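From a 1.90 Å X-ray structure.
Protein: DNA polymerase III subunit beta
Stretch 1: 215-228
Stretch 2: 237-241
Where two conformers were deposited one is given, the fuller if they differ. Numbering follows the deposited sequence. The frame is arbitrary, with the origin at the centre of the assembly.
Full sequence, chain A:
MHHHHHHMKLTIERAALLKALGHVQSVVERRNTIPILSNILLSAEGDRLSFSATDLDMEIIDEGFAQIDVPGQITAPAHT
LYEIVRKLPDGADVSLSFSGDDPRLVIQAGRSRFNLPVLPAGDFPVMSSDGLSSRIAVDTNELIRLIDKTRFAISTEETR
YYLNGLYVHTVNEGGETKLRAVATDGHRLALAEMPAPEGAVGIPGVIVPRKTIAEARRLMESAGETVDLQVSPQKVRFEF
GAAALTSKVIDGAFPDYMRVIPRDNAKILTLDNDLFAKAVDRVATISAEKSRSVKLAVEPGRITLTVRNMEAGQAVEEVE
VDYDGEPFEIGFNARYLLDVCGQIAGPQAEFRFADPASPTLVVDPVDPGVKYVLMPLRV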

ATOM      1  N   GLU A 215      -2.894   1.229 -19.248  1.00 24.82           N
ATOM      2  CA  GLU A 215      -1.657   1.842 -19.680  1.00 25.34           C
ATOM      3  C   GLU A 215      -1.936   3.107 -20.463  1.00 23.55           C
ATOM      4  O   GLU A 215      -1.249   4.116 -20.255  1.00 22.41           O
ATOM      5  CB  GLU A 215      -0.804   0.843 -20.484  1.00 28.64           C
ATOM      6  CG  GLU A 215      -0.288  -0.321 -19.645  1.00 33.09           C
ATOM      7  CD  GLU A 215       0.507   0.173 -18.451  1.00 38.41           C
ATOM      8  OE1 GLU A 215       1.397   0.982 -18.705  1.00 40.10           O
ATOM      9  OE2 GLU A 215       0.184  -0.167 -17.279  1.00 45.00           O
ATOM     10  N   ALA A 216      -2.949   3.088 -21.347  1.00 22.03           N
ATOM     11  CA  ALA A 216      -3.366   4.325 -22.021  1.00 21.78           C
ATOM     12  C   ALA A 216      -3.799   5.430 -21.064  1.00 21.92           C
ATOM     13  O   ALA A 216      -3.436   6.613 -21.226  1.00 20.98           O
ATOM     14  CB  ALA A 216      -4.488   4.061 -23.073  1.00 21.95           C
ATOM     15  N   ARG A 217      -4.577   5.040 -20.062  1.00 22.13           N
ATOM     16  CA  ARG A 217      -5.062   5.984 -19.087  1.00 22.54           C
ATOM     17  C   ARG A 217      -3.885   6.595 -18.302  1.00 23.51           C
ATOM     18  O   ARG A 217      -3.890   7.787 -18.044  1.00 24.79           O
ATOM     19  CB  ARG A 217      -6.045   5.268 -18.123  1.00 22.41           C
ATOM     20  CG  ARG A 217      -6.615   6.169 -17.013  1.00 22.53           C
ATOM     21  CD  ARG A 217      -7.359   7.371 -17.572  1.00 22.98           C
ATOM     22  NE  ARG A 217      -7.802   8.191 -16.472  1.00 24.19           N
ATOM     23  CZ  ARG A 217      -7.108   9.159 -15.884  1.00 25.81           C
ATOM     24  NH1 ARG A 217      -5.889   9.445 -16.286  1.00 27.81           N
ATOM     25  NH2 ARG A 217      -7.651   9.866 -14.889  1.00 26.05           N
ATOM     26  N   ARG A 218      -2.886   5.787 -17.957  1.00 24.79           N
ATOM     27  CA  ARG A 218      -1.655   6.300 -17.295  1.00 27.25           C
ATOM     28  C   ARG A 218      -0.941   7.353 -18.145  1.00 27.04           C
ATOM     29  O   ARG A 218      -0.651   8.450 -17.698  1.00 25.35           O
ATOM     30  CB  ARG A 218      -0.731   5.122 -16.959  1.00 29.95           C
ATOM     31  CG  ARG A 218       0.392   5.481 -16.015  1.00 34.03           C
ATOM     32  CD  ARG A 218       1.444   4.381 -15.814  1.00 37.49           C
ATOM     33  NE  ARG A 218       0.870   3.032 -15.733  1.00 43.72           N
ATOM     34  CZ  ARG A 218       0.320   2.437 -14.656  1.00 47.06           C
ATOM     35  NH1 ARG A 218       0.235   3.027 -13.451  1.00 50.53           N
ATOM     36  NH2 ARG A 218      -0.148   1.205 -14.793  1.00 46.78           N
ATOM     37  N   LEU A 219      -0.732   7.024 -19.420  1.00 26.58           N
ATOM     38  CA  LEU A 219      -0.118   7.970 -20.349  1.00 27.82           C
ATOM     39  C   LEU A 219      -0.923   9.235 -20.578  1.00 28.26           C
ATOM     40  O   LEU A 219      -0.358  10.340 -20.808  1.00 27.94           O
ATOM     41  CB  LEU A 219       0.188   7.272 -21.686  1.00 26.54           C
ATOM     42  CG  LEU A 219       1.292   6.201 -21.586  1.00 26.88           C
ATOM     43  CD1 LEU A 219       1.384   5.295 -22.815  1.00 26.08           C
ATOM     44  CD2 LEU A 219       2.683   6.797 -21.340  1.00 27.20           C
ATOM     45  N   MET A 220      -2.255   9.109 -20.547  1.00 29.85           N
ATOM     46  CA  MET A 220      -3.114  10.284 -20.584  1.00 30.48           C
ATOM     47  C   MET A 220      -2.860  11.275 -19.471  1.00 35.03           C
ATOM     48  O   MET A 220      -3.130  12.438 -19.683  1.00 35.64           O
ATOM     49  CB  MET A 220      -4.584   9.887 -20.529  1.00 28.96           C
ATOM     50  CG  MET A 220      -5.065   9.445 -21.867  1.00 28.43           C
ATOM     51  SD  MET A 220      -6.726   8.784 -21.782  1.00 26.54           S
ATOM     52  CE  MET A 220      -6.504   7.375 -22.864  1.00 26.22           C
ATOM     53  N   GLU A 221      -2.348  10.835 -18.312  1.00 38.01           N
ATOM     54  CA  GLU A 221      -2.085  11.777 -17.219  0.50 40.68           C
ATOM     55  C   GLU A 221      -1.026  12.828 -17.612  1.00 43.75           C
ATOM     56  O   GLU A 221      -1.095  13.944 -17.124  1.00 47.67           O
ATOM     57  CB  GLU A 221      -1.776  11.106 -15.881  0.50 38.96           C
ATOM     58  CG  GLU A 221      -2.354  11.897 -14.698  0.50 39.60           C
ATOM     59  CD  GLU A 221      -3.862  11.715 -14.513  0.50 39.27           C
ATOM     60  OE1 GLU A 221      -4.262  10.883 -13.684  0.50 38.56           O
ATOM     61  OE2 GLU A 221      -4.666  12.375 -15.197  0.50 38.73           O
ATOM     62  N   SER A 222      -0.100  12.491 -18.519  1.00 45.83           N
ATOM     63  CA  SER A 222       0.971  13.404 -18.982  1.00 45.70           C
ATOM     64  C   SER A 222       0.744  13.956 -20.401  1.00 48.24           C
ATOM     65  O   SER A 222       1.649  14.613 -20.942  1.00 50.88           O
ATOM     66  CB  SER A 222       2.305  12.651 -18.999  1.00 47.95           C
ATOM     67  OG  SER A 222       2.635  11.981 -17.783  1.00 52.77           O
ATOM     68  N   ALA A 223      -0.426  13.712 -21.009  1.00 43.58           N
ATOM     69  CA  ALA A 223      -0.685  14.089 -22.395  1.00 42.79           C
ATOM     70  C   ALA A 223      -1.001  15.556 -22.531  1.00 42.88           C
ATOM     71  O   ALA A 223      -1.153  16.232 -21.546  1.00 46.31           O
ATOM     72  CB  ALA A 223      -1.843  13.252 -22.969  1.00 41.84           C
ATOM     73  N   GLY A 224      -1.132  16.011 -23.774  1.00 42.21           N
ATOM     74  CA  GLY A 224      -1.533  17.370 -24.132  1.00 41.55           C
ATOM     75  C   GLY A 224      -3.037  17.538 -24.262  1.00 40.90           C
ATOM     76  O   GLY A 224      -3.802  16.781 -23.648  1.00 38.21           O
ATOM     77  N   GLU A 225      -3.476  18.486 -25.078  1.00 41.04           N
ATOM     78  CA  GLU A 225      -4.926  18.774 -25.196  1.00 43.58           C
ATOM     79  C   GLU A 225      -5.712  17.638 -25.851  1.00 40.89           C
ATOM     80  O   GLU A 225      -6.904  17.421 -25.548  1.00 37.10           O
ATOM     81  CB  GLU A 225      -5.177  20.062 -26.019  1.00 47.64           C
ATOM     82  CG  GLU A 225      -4.776  21.385 -25.345  1.00 51.97           C
ATOM     83  CD  GLU A 225      -5.662  21.747 -24.151  1.00 54.48           C
ATOM     84  OE1 GLU A 225      -6.683  22.469 -24.324  1.00 58.84           O
ATOM     85  OE2 GLU A 225      -5.338  21.296 -23.030  1.00 55.81           O
ATOM     86  N   THR A 226      -5.060  16.956 -26.803  1.00 37.64           N
ATOM     87  CA  THR A 226      -5.674  15.852 -27.504  1.00 35.26           C
ATOM     88  C   THR A 226      -4.757  14.640 -27.520  1.00 33.05           C
ATOM     89  O   THR A 226      -3.553  14.730 -27.289  1.00 31.57           O
ATOM     90  CB  THR A 226      -6.101  16.207 -28.942  1.00 37.30           C
ATOM     91  OG1 THR A 226      -4.971  16.525 -29.717  1.00 36.09           O
ATOM     92  CG2 THR A 226      -7.042  17.399 -28.985  1.00 38.97           C
ATOM     93  N   VAL A 227      -5.392  13.487 -27.702  1.00 30.40           N
ATOM     94  CA  VAL A 227      -4.733  12.190 -27.923  1.00 29.68           C
ATOM     95  C   VAL A 227      -5.206  11.760 -29.320  1.00 29.60           C
ATOM     96  O   VAL A 227      -6.422  11.854 -29.644  1.00 29.02           O
ATOM     97  CB  VAL A 227      -5.162  11.161 -26.873  1.00 28.83           C
ATOM     98  CG1 VAL A 227      -4.695   9.742 -27.203  1.00 28.55           C
ATOM     99  CG2 VAL A 227      -4.674  11.597 -25.516  1.00 29.22           C
ATOM    100  N   ASP A 228      -4.252  11.333 -30.150  1.00 28.65           N
ATOM    101  CA  ASP A 228      -4.575  10.732 -31.418  1.00 28.86           C
ATOM    102  C   ASP A 228      -4.940   9.217 -31.293  1.00 28.41           C
ATOM    103  O   ASP A 228      -4.208   8.426 -30.663  1.00 26.70           O
ATOM    104  CB  ASP A 228      -3.438  10.981 -32.425  1.00 30.25           C
ATOM    105  CG  ASP A 228      -3.482  12.386 -33.025  1.00 31.81           C
ATOM    106  OD1 ASP A 228      -4.396  13.176 -32.710  1.00 34.08           O
ATOM    107  OD2 ASP A 228      -2.661  12.708 -33.865  1.00 32.26           O
TER
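Stretch 2 237-241: RFEFG

Stretch 2 continues an extended strand, begun earlier in the chain, through Phe240, then leaves the β region at Gly241, whose positive phi of 62° by itself favours glycine. It meets stretch 1 twice. Against the strand 226-228 it runs broadly antiparallel, at 139° between N-to-C directions, with the axes 4.8 Å apart at closest. Against the helix that includes 215-220 it runs nearly parallel, crossing at 15° with a closest axial approach of 9.6 Å, a gap filled by side chains.

The sheet register is set by one hydrogen-bonded antiparallel pair, Asp228 with Glu239, CA to CA 4.9 Å. Asp228 N donates to Glu239 O at 3.0 Å, and Glu239 N donates to Asp228 O at 2.8 Å. The same Glu239 O also accepts from a water, whose O is 3.2 Å away; that water O accepts from Gly241 N at 3.3 Å and donates weakly to Thr226 O.

The paired residues put their side chains on the same face, CB to CB 3.9 Å, which brings like charges close: Asp228 OD2 lies 4.1 Å from Glu239 OE1. Within stretch 2, Arg237 NH1 forms a salt bridge to Glu239 OE2 at a very short 2.4 Å.

The alternation of the strand gives Phe238 and Phe240 to the helix. Phe240 has the largest covered area of any residue here. Leu219 CB lies over one face of the Phe240 ring, 3.6 Å from its centroid, a CH-pi contact, while Met220 CG (3.8 Å from Phe240 CE1) and Ala223 CB (4.1 Å from Phe240 CD1) line the edge. Val227 CG2 approaches Phe240 CD1 obliquely at 3.9 Å. Phe238 takes a smaller partner over its ring face: Ala216 CB sits 3.9 Å from the Phe238 ring centroid, with Val227 CG1 near the ring plane. Two aromatics, packed by apolar side chains, thus join helix to sheet.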

ATOM      1  N   ARG A 237      -4.293   2.184 -31.675  1.00 25.35           N
ATOM      2  CA  ARG A 237      -3.092   2.972 -31.379  1.00 25.26           C
ATOM      3  C   ARG A 237      -3.480   4.317 -30.779  1.00 25.37           C
ATOM      4  O   ARG A 237      -4.330   5.044 -31.312  1.00 24.80           O
ATOM      5  CB  ARG A 237      -2.241   3.151 -32.615  1.00 26.83           C
ATOM      6  CG  ARG A 237      -0.875   3.811 -32.393  1.00 27.44           C
ATOM      7  CD  ARG A 237      -0.020   3.630 -33.620  1.00 29.90           C
ATOM      8  NE  ARG A 237       1.289   4.208 -33.430  1.00 31.21           N
ATOM      9  CZ  ARG A 237       1.596   5.489 -33.541  1.00 34.69           C
ATOM     10  NH1 ARG A 237       0.678   6.382 -33.930  1.00 37.87           N
ATOM     11  NH2 ARG A 237       2.871   5.869 -33.361  1.00 35.72           N
ATOM     12  N   PHE A 238      -2.853   4.639 -29.658  1.00 24.55           N
ATOM     13  CA  PHE A 238      -3.013   5.916 -28.999  1.00 25.44           C
ATOM     14  C   PHE A 238      -1.665   6.615 -29.145  1.00 27.57           C
ATOM     15  O   PHE A 238      -0.626   6.054 -28.755  1.00 26.90           O
ATOM     16  CB  PHE A 238      -3.293   5.750 -27.540  1.00 24.46           C
ATOM     17  CG  PHE A 238      -4.508   4.957 -27.212  1.00 25.11           C
ATOM     18  CD1 PHE A 238      -5.718   5.608 -26.956  1.00 25.71           C
ATOM     19  CD2 PHE A 238      -4.432   3.563 -27.015  1.00 24.85           C
ATOM     20  CE1 PHE A 238      -6.844   4.891 -26.620  1.00 25.69           C
ATOM     21  CE2 PHE A 238      -5.565   2.854 -26.672  1.00 24.98           C
ATOM     22  CZ  PHE A 238      -6.768   3.527 -26.468  1.00 25.49           C
ATOM     23  N   GLU A 239      -1.680   7.826 -29.663  1.00 29.93           N
ATOM     24  CA  GLU A 239      -0.482   8.681 -29.677  1.00 33.73           C
ATOM     25  C   GLU A 239      -0.623   9.889 -28.719  1.00 34.85           C
ATOM     26  O   GLU A 239      -1.612  10.666 -28.816  1.00 36.26           O
ATOM     27  CB  GLU A 239      -0.295   9.193 -31.082  1.00 36.58           C
ATOM     28  CG  GLU A 239       1.042   8.956 -31.714  1.00 41.79           C
ATOM     29  CD  GLU A 239       1.064   9.560 -33.082  1.00 45.34           C
ATOM     30  OE1 GLU A 239       0.962  10.812 -33.209  1.00 50.93           O
ATOM     31  OE2 GLU A 239       1.091   8.786 -34.051  1.00 49.45           O
ATOM     32  N   PHE A 240       0.398  10.066 -27.857  1.00 33.77           N
ATOM     33  CA  PHE A 240       0.441  11.107 -26.811  1.00 32.97           C
ATOM     34  C   PHE A 240       1.734  11.899 -27.026  1.00 35.84           C
ATOM     35  O   PHE A 240       2.732  11.691 -26.262  1.00 42.74           O
ATOM     36  CB  PHE A 240       0.553  10.476 -25.430  1.00 30.20           C
ATOM     37  CG  PHE A 240      -0.328   9.265 -25.184  1.00 29.52           C
ATOM     38  CD1 PHE A 240      -1.594   9.434 -24.571  1.00 28.98           C
ATOM     39  CD2 PHE A 240       0.118   7.980 -25.440  1.00 26.61           C
ATOM     40  CE1 PHE A 240      -2.378   8.353 -24.279  1.00 27.73           C
ATOM     41  CE2 PHE A 240      -0.678   6.889 -25.175  1.00 27.17           C
ATOM     42  CZ  PHE A 240      -1.942   7.078 -24.605  1.00 27.82           C
ATOM     43  N   GLY A 241       1.799  12.685 -28.083  1.00 33.63           N
ATOM     44  CA  GLY A 241       3.040  13.371 -28.471  1.00 34.61           C
ATOM     45  C   GLY A 241       4.188  12.425 -28.812  1.00 33.07           C
ATOM     46  O   GLY A 241       4.100  11.666 -29.750  1.00 33.09           O
TER
HETATM   47  O   HOH W   1      -0.993  13.752 -29.446  1.00 50.56           O